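Local coordinates for interphotoreceptor retinoid-binding protein (Xenopus laevis, PDB 1J7X) that probably binds retinoids and carries them through the extracellular matrix between photoreceptors and the retinal pigment epithelium, at residues N107-F116 with I139-N150; G239-F247 with V256-I264. All coordinates share one frame; numbering follows the deposited sequence.

Contact 1: residues N107-F116 with I139-N150; sequences NIGYLRFDQF and ITENLIIDLRYN
D146 OD2 is gripped twice: the hydroxyl Y110 OH donates to it from the adjacent strand at 2.5 Å, on the anti side, while R148 NH2 comes to its syn side. The other oxygen, OD1, takes R148 NE and the backbone N of R148 from opposite faces of its plane, the latter bond making an Asx turn. With four bonds, the buried carboxylate is fixed in rotation and its charge is met by an arginine. The strands that carry Y110 and D146, 108-112 and 142-146, run parallel, joined as a beta-alpha-beta crossover through helix 119-137, consistent with the crotonase-like core of this family. G109 and L111 carry the ladder: G109 N gives to N142 O at 2.8 Å, and L111 O receives D146 N at 2.8 Å. Glycine suits its position because T140 OG1 and L143 CD1 crowd the place a CB would take. Farther on, the extended R112 side chain (CG anti to the backbone N, chi1 172°) brings its guanidinium against Y149, whose CD2 lies over the centre of one face, 3.4 Å from R112 CZ, while NE and NH2 hold D114 side-on. A leucine replacing R112 would probably leave the D114 carboxylate without its charge partner and Y149 CD2 without the flat guanidinium face it rests on. N150 ND2 reaches F113 O at 2.9 Å from above the carbonyl plane, and N150 OD1 accepts from the amide of G152.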
loop_
_atom_site.group_PDB
_atom_site.type_symbol
_atom_site.label_atom_id
_atom_site.label_comp_id
_atom_site.label_asym_id
_atom_site.label_seq_id
_atom_site.Cartn_x
_atom_site.Cartn_y
_atom_site.Cartn_z
ATOM N N ASN A 107 28.132 9.133 6.142
ATOM C CA ASN A 107 27.937 7.683 5.934
ATOM C C ASN A 107 26.437 7.260 6.046
ATOM O O ASN A 107 26.139 6.324 6.698
ATOM C CB ASN A 107 28.709 6.865 6.938
ATOM C CG ASN A 107 28.845 5.426 6.536
ATOM O OD1 ASN A 107 28.838 5.112 5.333
ATOM N ND2 ASN A 107 29.006 4.556 7.527
ATOM N N ILE A 108 25.554 8.019 5.429
ATOM C CA ILE A 108 24.129 7.718 5.461
ATOM C C ILE A 108 23.808 7.249 4.034
ATOM O O ILE A 108 24.048 7.892 3.200
ATOM C CB ILE A 108 23.329 9.006 5.676
ATOM C CG1 ILE A 108 23.576 9.685 7.038
ATOM C CG2 ILE A 108 21.829 8.787 5.439
ATOM C CD1 ILE A 108 23.130 8.818 8.000
ATOM N N GLY A 109 23.228 6.079 3.884
ATOM C CA GLY A 109 22.878 5.524 2.603
ATOM C C GLY A 109 21.610 6.197 2.105
ATOM O O GLY A 109 20.691 6.428 2.952
ATOM N N TYR A 110 21.547 6.452 0.804
ATOM C CA TYR A 110 20.380 7.007 0.166
ATOM C C TYR A 110 19.959 6.078 -0.988
ATOM O O TYR A 110 20.833 5.721 -1.857
ATOM C CB TYR A 110 20.669 8.385 -0.438
ATOM C CG TYR A 110 19.487 8.964 -1.216
ATOM C CD1 TYR A 110 18.392 9.565 -0.531
ATOM C CD2 TYR A 110 19.420 8.865 -2.584
ATOM C CE1 TYR A 110 17.314 10.095 -1.259
ATOM C CE2 TYR A 110 18.331 9.325 -3.242
ATOM C CZ TYR A 110 17.270 9.965 -2.609
ATOM O OH TYR A 110 16.248 10.482 -3.331
ATOM N N LEU A 111 18.740 5.552 -0.919
ATOM C CA LEU A 111 18.187 4.618 -1.935
ATOM C C LEU A 111 16.905 5.173 -2.442
ATOM O O LEU A 111 15.956 5.422 -1.680
ATOM C CB LEU A 111 17.915 3.251 -1.326
ATOM C CG LEU A 111 17.136 2.270 -2.130
ATOM C CD1 LEU A 111 17.752 2.028 -3.477
ATOM C CD2 LEU A 111 17.032 1.048 -1.379
ATOM N N ARG A 112 16.839 5.474 -3.732
ATOM C CA ARG A 112 15.635 5.875 -4.374
ATOM C C ARG A 112 15.263 4.965 -5.484
ATOM O O ARG A 112 16.147 4.572 -6.274
ATOM C CB ARG A 112 15.695 7.322 -4.915
ATOM C CG ARG A 112 14.512 7.730 -5.761
ATOM C CD ARG A 112 14.594 9.136 -6.237
ATOM N NE ARG A 112 13.585 9.393 -7.241
ATOM C CZ ARG A 112 13.498 10.506 -7.901
ATOM N NH1 ARG A 112 14.410 11.489 -7.680
ATOM N NH2 ARG A 112 12.554 10.659 -8.834
ATOM N N PHE A 113 13.927 4.632 -5.597
ATOM C CA PHE A 113 13.386 3.928 -6.728
ATOM C C PHE A 113 11.904 4.336 -6.787
ATOM O O PHE A 113 11.352 4.640 -5.737
ATOM C CB PHE A 113 13.618 2.430 -6.749
ATOM C CG PHE A 113 13.064 1.687 -5.551
ATOM C CD1 PHE A 113 13.666 1.798 -4.315
ATOM C CD2 PHE A 113 11.905 0.957 -5.682
ATOM C CE1 PHE A 113 13.168 1.143 -3.281
ATOM C CE2 PHE A 113 11.462 0.257 -4.611
ATOM C CZ PHE A 113 12.052 0.370 -3.442
ATOM N N ASP A 114 11.327 4.419 -7.969
ATOM C CA ASP A 114 10.048 5.027 -8.157
ATOM C C ASP A 114 8.864 4.107 -8.637
ATOM O O ASP A 114 7.801 4.618 -9.047
ATOM C CB ASP A 114 10.159 6.137 -9.127
ATOM C CG ASP A 114 11.090 7.221 -8.715
ATOM O OD1 ASP A 114 11.535 7.299 -7.580
ATOM O OD2 ASP A 114 11.460 8.066 -9.580
ATOM N N GLN A 115 9.122 2.801 -8.629
ATOM C CA GLN A 115 8.098 1.842 -8.936
ATOM C C GLN A 115 8.405 0.540 -8.204
ATOM O O GLN A 115 9.503 0.392 -7.771
ATOM C CB GLN A 115 8.043 1.647 -10.446
ATOM C CG GLN A 115 9.212 1.057 -11.041
ATOM C CD GLN A 115 9.015 0.775 -12.502
ATOM O OE1 GLN A 115 9.186 1.714 -13.354
ATOM N NE2 GLN A 115 8.809 -0.506 -12.828
ATOM N N PHE A 116 7.439 -0.360 -8.109
ATOM C CA PHE A 116 7.585 -1.700 -7.535
ATOM C C PHE A 116 7.174 -2.616 -8.726
ATOM O O PHE A 116 6.062 -2.663 -9.128
ATOM C CB PHE A 116 6.665 -1.896 -6.346
ATOM C CG PHE A 116 7.281 -1.477 -5.059
ATOM C CD1 PHE A 116 7.296 -0.162 -4.710
ATOM C CD2 PHE A 116 7.789 -2.436 -4.181
ATOM C CE1 PHE A 116 7.922 0.191 -3.558
ATOM C CE2 PHE A 116 8.358 -2.080 -2.995
ATOM C CZ PHE A 116 8.413 -0.771 -2.681
ATOM N N ILE A 139 28.267 -0.482 3.768
ATOM C CA ILE A 139 29.188 0.331 4.554
ATOM C C ILE A 139 28.411 1.330 5.482
ATOM O O ILE A 139 28.916 1.718 6.517
ATOM C CB ILE A 139 30.098 1.110 3.631
ATOM C CG1 ILE A 139 31.137 1.918 4.429
ATOM C CG2 ILE A 139 29.375 2.041 2.670
ATOM C CD1 ILE A 139 32.169 1.105 5.135
ATOM N N THR A 140 27.205 1.736 5.109
ATOM C CA THR A 140 26.463 2.749 5.904
ATOM C C THR A 140 25.902 2.302 7.248
ATOM O O THR A 140 25.672 1.109 7.508
ATOM C CB THR A 140 25.350 3.328 5.051
ATOM O OG1 THR A 140 24.331 2.343 4.796
ATOM C CG2 THR A 140 25.878 3.796 3.695
ATOM N N GLU A 141 25.611 3.262 8.151
ATOM C CA GLU A 141 25.131 2.912 9.437
ATOM C C GLU A 141 23.611 3.249 9.502
ATOM O O GLU A 141 22.917 2.780 10.363
ATOM C CB GLU A 141 25.877 3.701 10.500
ATOM C CG GLU A 141 27.287 3.151 10.757
ATOM C CD GLU A 141 27.264 1.671 11.053
ATOM O OE1 GLU A 141 26.295 1.188 11.667
ATOM O OE2 GLU A 141 28.198 0.929 10.663
ATOM N N ASN A 142 23.165 4.045 8.577
ATOM C CA ASN A 142 21.733 4.397 8.500
ATOM C C ASN A 142 21.342 4.475 7.012
ATOM O O ASN A 142 22.212 4.662 6.124
ATOM C CB ASN A 142 21.505 5.761 9.116
ATOM C CG ASN A 142 21.599 5.728 10.601
ATOM O OD1 ASN A 142 20.739 5.160 11.280
ATOM N ND2 ASN A 142 22.671 6.327 11.119
ATOM N N LEU A 143 20.079 4.222 6.717
ATOM C CA LEU A 143 19.610 4.212 5.326
ATOM C C LEU A 143 18.329 4.993 5.187
ATOM O O LEU A 143 17.413 4.869 5.968
ATOM C CB LEU A 143 19.347 2.776 4.881
ATOM C CG LEU A 143 18.735 2.624 3.485
ATOM C CD1 LEU A 143 19.781 3.050 2.441
ATOM C CD2 LEU A 143 18.308 1.221 3.113
ATOM N N ILE A 144 18.284 5.811 4.179
ATOM C CA ILE A 144 17.110 6.610 3.824
ATOM C C ILE A 144 16.543 6.029 2.587
ATOM O O ILE A 144 17.217 6.059 1.569
ATOM C CB ILE A 144 17.442 8.097 3.585
ATOM C CG1 ILE A 144 17.819 8.762 4.924
ATOM C CG2 ILE A 144 16.282 8.813 3.044
ATOM C CD1 ILE A 144 18.841 8.054 5.722
ATOM N N ILE A 145 15.316 5.543 2.590
ATOM C CA ILE A 145 14.682 4.994 1.405
ATOM C C ILE A 145 13.663 6.041 0.963
ATOM O O ILE A 145 12.708 6.356 1.706
ATOM C CB ILE A 145 14.002 3.632 1.746
ATOM C CG1 ILE A 145 14.960 2.645 2.399
ATOM C CG2 ILE A 145 13.280 3.080 0.471
ATOM C CD1 ILE A 145 14.264 1.313 2.706
ATOM N N ASP A 146 13.917 6.635 -0.197
ATOM C CA ASP A 146 13.123 7.695 -0.729
ATOM C C ASP A 146 11.961 7.183 -1.644
ATOM O O ASP A 146 12.199 6.722 -2.736
ATOM C CB ASP A 146 13.984 8.640 -1.517
ATOM C CG ASP A 146 13.288 9.920 -1.833
ATOM O OD1 ASP A 146 12.045 10.042 -1.641
ATOM O OD2 ASP A 146 13.998 10.872 -2.247
ATOM N N LEU A 147 10.690 7.181 -1.156
ATOM C CA LEU A 147 9.587 6.754 -1.931
ATOM C C LEU A 147 8.660 7.866 -2.319
ATOM O O LEU A 147 7.482 7.660 -2.722
ATOM C CB LEU A 147 8.779 5.704 -1.101
ATOM C CG LEU A 147 9.550 4.493 -0.736
ATOM C CD1 LEU A 147 8.602 3.454 0.238
ATOM C CD2 LEU A 147 10.147 3.792 -1.918
ATOM N N ARG A 148 9.149 9.072 -2.144
ATOM C CA ARG A 148 8.356 10.243 -2.493
ATOM C C ARG A 148 7.878 10.260 -3.917
ATOM O O ARG A 148 6.870 10.916 -4.190
ATOM C CB ARG A 148 9.097 11.595 -2.219
ATOM C CG ARG A 148 9.309 11.828 -0.725
ATOM C CD ARG A 148 10.216 13.048 -0.462
ATOM N NE ARG A 148 11.538 12.849 -0.987
ATOM C CZ ARG A 148 12.493 13.783 -0.984
ATOM N NH1 ARG A 148 12.259 14.938 -0.359
ATOM N NH2 ARG A 148 13.697 13.509 -1.478
ATOM N N TYR A 149 8.597 9.623 -4.844
ATOM C CA TYR A 149 8.212 9.602 -6.229
ATOM C C TYR A 149 7.748 8.254 -6.702
ATOM O O TYR A 149 7.662 7.996 -7.886
ATOM C CB TYR A 149 9.494 10.065 -7.048
ATOM C CG TYR A 149 10.158 11.272 -6.409
ATOM C CD1 TYR A 149 9.624 12.496 -6.557
ATOM C CD2 TYR A 149 11.227 11.123 -5.506
ATOM C CE1 TYR A 149 10.175 13.615 -5.925
ATOM C CE2 TYR A 149 11.783 12.214 -4.866
ATOM C CZ TYR A 149 11.274 13.477 -5.118
ATOM O OH TYR A 149 11.758 14.571 -4.401
ATOM N N ASN A 150 7.466 7.351 -5.736
ATOM C CA ASN A 150 7.161 5.976 -6.030
ATOM C C ASN A 150 5.690 5.722 -6.030
ATOM O O ASN A 150 4.992 5.709 -5.018
ATOM C CB ASN A 150 7.932 5.104 -5.148
ATOM C CG ASN A 150 7.928 3.635 -5.533
ATOM O OD1 ASN A 150 6.937 3.059 -6.029
ATOM N ND2 ASN A 150 9.061 2.970 -5.304
HETATM O O HOH W 1 10.707 7.651 -4.986
#

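Contact 2: residues G239-F247 with V256-I264; sequences GNLMHSKVF and VTVPIINFI
The imidazole of H243 is sandwiched, with L241 CB over the centre of one face and I261 CG2 on the other, 4.1 Å from H243 CD2. F263 comes in obliquely from the I261 side, its CD2 3.6 Å from H243 CE1; the two rings lie at 28° but are slid so far apart that they barely overlap. H243 NE2 has a weak hydrogen bond to E219. At the far end, the F247 ring has V256 O at its edge and in its plane, while V258 CG2 packs 4.0 Å from F247 CD1; I14 of helix 2-18 touches both F247 and V258. F247 and F263 belong to an antiparallel beta hairpin of strands 244-248 and 254-265. K245 and V258 bond both ways, V258 N to K245 O nearly straight at 177°. Proline suits position 259 because it faces S244 in a non-hydrogen-bonded pair, where strand 244-248 calls for no N-H from it. Just beyond, the strand is interrupted, and H243 O accepts from two successive amides, I260 N at 2.9 Å and I261 N at 3.2 Å. K245, its chain extended beyond CG (chi2 -168°), lays its aliphatic stem past I260 CD1, 3.6 Å from K245 CD, before NZ reaches Q181 OE1.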
loop_
_atom_site.group_PDB
_atom_site.type_symbol
_atom_site.label_atom_id
_atom_site.label_comp_id
_atom_site.label_asym_id
_atom_site.label_seq_id
_atom_site.Cartn_x
_atom_site.Cartn_y
_atom_site.Cartn_z
ATOM N N GLY A 239 -3.342 6.947 -0.591
ATOM C CA GLY A 239 -4.489 6.154 -0.229
ATOM C C GLY A 239 -5.005 5.320 -1.331
ATOM O O GLY A 239 -6.237 5.027 -1.420
ATOM N N ASN A 240 -4.146 4.915 -2.254
ATOM C CA ASN A 240 -4.571 4.070 -3.352
ATOM C C ASN A 240 -4.010 2.720 -3.157
ATOM O O ASN A 240 -2.857 2.516 -3.479
ATOM C CB ASN A 240 -4.018 4.621 -4.677
ATOM C CG ASN A 240 -4.533 6.033 -5.026
ATOM O OD1 ASN A 240 -3.958 6.711 -5.887
ATOM N ND2 ASN A 240 -5.596 6.474 -4.345
ATOM N N LEU A 241 -4.740 1.801 -2.582
ATOM C CA LEU A 241 -4.287 0.417 -2.383
ATOM C C LEU A 241 -5.158 -0.492 -3.275
ATOM O O LEU A 241 -6.278 -0.122 -3.644
ATOM C CB LEU A 241 -4.482 -0.022 -0.952
ATOM C CG LEU A 241 -3.663 0.699 0.105
ATOM C CD1 LEU A 241 -3.934 0.178 1.521
ATOM C CD2 LEU A 241 -2.161 0.502 -0.138
HETATM N N MSE A 242 -4.672 -1.686 -3.580
HETATM C CA MSE A 242 -5.406 -2.574 -4.482
HETATM C C MSE A 242 -6.238 -3.547 -3.643
HETATM O O MSE A 242 -6.152 -4.771 -3.809
HETATM C CB MSE A 242 -4.408 -3.331 -5.361
HETATM C CG MSE A 242 -3.651 -2.496 -6.282
HETATM SE SE MSE A 242 -2.652 -3.560 -7.511
HETATM C CE MSE A 242 -4.031 -4.400 -8.275
ATOM N N HIS A 243 -7.050 -3.023 -2.712
ATOM C CA HIS A 243 -7.885 -3.847 -1.857
ATOM C C HIS A 243 -9.375 -3.773 -2.195
ATOM O O HIS A 243 -10.171 -4.383 -1.512
ATOM C CB HIS A 243 -7.671 -3.453 -0.389
ATOM C CG HIS A 243 -6.258 -3.617 0.072
ATOM N ND1 HIS A 243 -5.790 -3.034 1.229
ATOM C CD2 HIS A 243 -5.211 -4.291 -0.459
ATOM C CE1 HIS A 243 -4.535 -3.393 1.435
ATOM N NE2 HIS A 243 -4.141 -4.113 0.399
ATOM N N SER A 244 -9.798 -3.039 -3.126
ATOM C CA SER A 244 -11.228 -2.881 -3.468
ATOM C C SER A 244 -11.527 -3.184 -4.910
ATOM O O SER A 244 -10.624 -3.326 -5.750
ATOM C CB SER A 244 -11.675 -1.484 -3.176
ATOM O OG SER A 244 -11.271 -1.028 -1.856
ATOM N N LYS A 245 -12.818 -3.251 -5.217
ATOM C CA LYS A 245 -13.312 -3.424 -6.600
ATOM C C LYS A 245 -14.518 -2.494 -6.739
ATOM O O LYS A 245 -15.206 -2.167 -5.742
ATOM C CB LYS A 245 -13.714 -4.884 -6.822
ATOM C CG LYS A 245 -12.524 -5.846 -6.842
ATOM C CD LYS A 245 -12.877 -7.261 -7.361
ATOM C CE LYS A 245 -11.645 -8.073 -7.843
ATOM N NZ LYS A 245 -12.010 -9.425 -8.477
ATOM N N VAL A 246 -14.755 -2.067 -7.932
ATOM C CA VAL A 246 -15.814 -1.192 -8.230
ATOM C C VAL A 246 -16.971 -1.963 -8.855
ATOM O O VAL A 246 -16.755 -2.789 -9.760
ATOM C CB VAL A 246 -15.386 -0.083 -9.126
ATOM C CG1 VAL A 246 -16.509 0.905 -9.375
ATOM C CG2 VAL A 246 -14.194 0.685 -8.453
ATOM N N PHE A 247 -18.206 -1.664 -8.396
ATOM C CA PHE A 247 -19.429 -2.298 -8.923
ATOM C C PHE A 247 -20.421 -1.253 -9.378
ATOM O O PHE A 247 -20.870 -0.449 -8.611
ATOM C CB PHE A 247 -20.050 -3.193 -7.849
ATOM C CG PHE A 247 -19.136 -4.279 -7.337
ATOM C CD1 PHE A 247 -18.212 -4.048 -6.327
ATOM C CD2 PHE A 247 -19.274 -5.598 -7.789
ATOM C CE1 PHE A 247 -17.356 -5.008 -5.917
ATOM C CE2 PHE A 247 -18.470 -6.633 -7.244
ATOM C CZ PHE A 247 -17.505 -6.324 -6.326
ATOM N N VAL A 256 -20.531 1.636 -6.827
ATOM C CA VAL A 256 -20.018 1.447 -5.473
ATOM C C VAL A 256 -18.628 0.788 -5.428
ATOM O O VAL A 256 -18.361 -0.212 -6.050
ATOM C CB VAL A 256 -21.049 0.724 -4.539
ATOM C CG1 VAL A 256 -21.173 -0.739 -4.964
ATOM C CG2 VAL A 256 -20.609 0.746 -3.070
ATOM N N THR A 257 -17.666 1.377 -4.686
ATOM C CA THR A 257 -16.383 0.777 -4.470
ATOM C C THR A 257 -16.414 0.098 -3.194
ATOM O O THR A 257 -16.854 0.673 -2.168
ATOM C CB THR A 257 -15.220 1.850 -4.370
ATOM O OG1 THR A 257 -15.189 2.615 -5.543
ATOM C CG2 THR A 257 -13.857 1.159 -4.238
ATOM N N VAL A 258 -16.102 -1.172 -3.275
ATOM C CA VAL A 258 -16.159 -2.057 -2.130
ATOM C C VAL A 258 -14.860 -2.735 -1.780
ATOM O O VAL A 258 -14.223 -3.365 -2.634
ATOM C CB VAL A 258 -17.245 -3.165 -2.373
ATOM C CG1 VAL A 258 -17.322 -4.060 -1.191
ATOM C CG2 VAL A 258 -18.565 -2.528 -2.671
ATOM N N PRO A 259 -14.393 -2.594 -0.531
ATOM C CA PRO A 259 -13.177 -3.291 -0.181
ATOM C C PRO A 259 -13.431 -4.761 -0.104
ATOM O O PRO A 259 -14.330 -5.118 0.571
ATOM C CB PRO A 259 -12.813 -2.705 1.178
ATOM C CG PRO A 259 -14.180 -2.308 1.754
ATOM C CD PRO A 259 -14.880 -1.762 0.584
ATOM N N ILE A 260 -12.745 -5.562 -0.909
ATOM C CA ILE A 260 -12.930 -7.007 -0.897
ATOM C C ILE A 260 -11.849 -7.676 -0.092
ATOM O O ILE A 260 -11.916 -8.843 0.212
ATOM C CB ILE A 260 -12.911 -7.564 -2.307
ATOM C CG1 ILE A 260 -11.478 -7.348 -2.920
ATOM C CG2 ILE A 260 -13.959 -6.909 -3.226
ATOM C CD1 ILE A 260 -11.287 -8.036 -4.262
ATOM N N ILE A 261 -10.834 -6.926 0.339
ATOM C CA ILE A 261 -9.793 -7.512 1.095
ATOM C C ILE A 261 -9.539 -6.771 2.347
ATOM O O ILE A 261 -9.503 -5.498 2.332
ATOM C CB ILE A 261 -8.499 -7.416 0.200
ATOM C CG1 ILE A 261 -8.504 -8.483 -0.868
ATOM C CG2 ILE A 261 -7.270 -7.540 1.044
ATOM C CD1 ILE A 261 -7.511 -8.299 -1.969
ATOM N N ASN A 262 -9.236 -7.457 3.416
ATOM C CA ASN A 262 -8.849 -6.824 4.657
ATOM C C ASN A 262 -7.384 -7.128 4.833
ATOM O O ASN A 262 -6.922 -8.254 4.462
ATOM C CB ASN A 262 -9.686 -7.336 5.881
ATOM C CG ASN A 262 -10.858 -6.397 6.187
ATOM O OD1 ASN A 262 -10.812 -5.185 5.780
ATOM N ND2 ASN A 262 -11.941 -6.929 6.681
ATOM N N PHE A 263 -6.664 -6.146 5.351
ATOM C CA PHE A 263 -5.246 -6.220 5.523
ATOM C C PHE A 263 -4.942 -6.083 6.999
ATOM O O PHE A 263 -5.132 -5.011 7.631
ATOM C CB PHE A 263 -4.577 -5.100 4.700
ATOM C CG PHE A 263 -3.073 -5.084 4.727
ATOM C CD1 PHE A 263 -2.365 -4.706 5.901
ATOM C CD2 PHE A 263 -2.377 -5.292 3.563
ATOM C CE1 PHE A 263 -1.005 -4.478 5.774
ATOM C CE2 PHE A 263 -0.990 -5.229 3.478
ATOM C CZ PHE A 263 -0.296 -4.758 4.595
ATOM N N ILE A 264 -4.588 -7.223 7.634
ATOM C CA ILE A 264 -4.327 -7.258 9.058
ATOM C C ILE A 264 -2.870 -7.383 9.331
ATOM O O ILE A 264 -2.237 -8.353 8.838
ATOM C CB ILE A 264 -5.146 -8.475 9.742
ATOM C CG1 ILE A 264 -6.567 -8.471 9.285
ATOM C CG2 ILE A 264 -4.933 -8.416 11.209
ATOM C CD1 ILE A 264 -7.349 -9.715 9.734
#

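From the N terminus, the chain first forms helical segments and strand 64-67, then enters contact 1, whose two segments close a 22-residue connection filled mainly by helix 119-137. The two contacts stand in series: contact 2 opens only after strands 173-179, 186-189, 204-209 and 231-234, and it closes a short link of eight residues. Contact 1 belongs to the mixed sheet, and contact 2 to the separate antiparallel sheet, where strand 254-265 also pairs with strands 64-67 and 173-179. Their centres lie 29 Å apart on opposite sides of the chain's centre, with nearest atoms about 9 Å apart. Helix 216-226 bridges them, meeting F116 and L147 of contact 1 and L241 and F263 of contact 2.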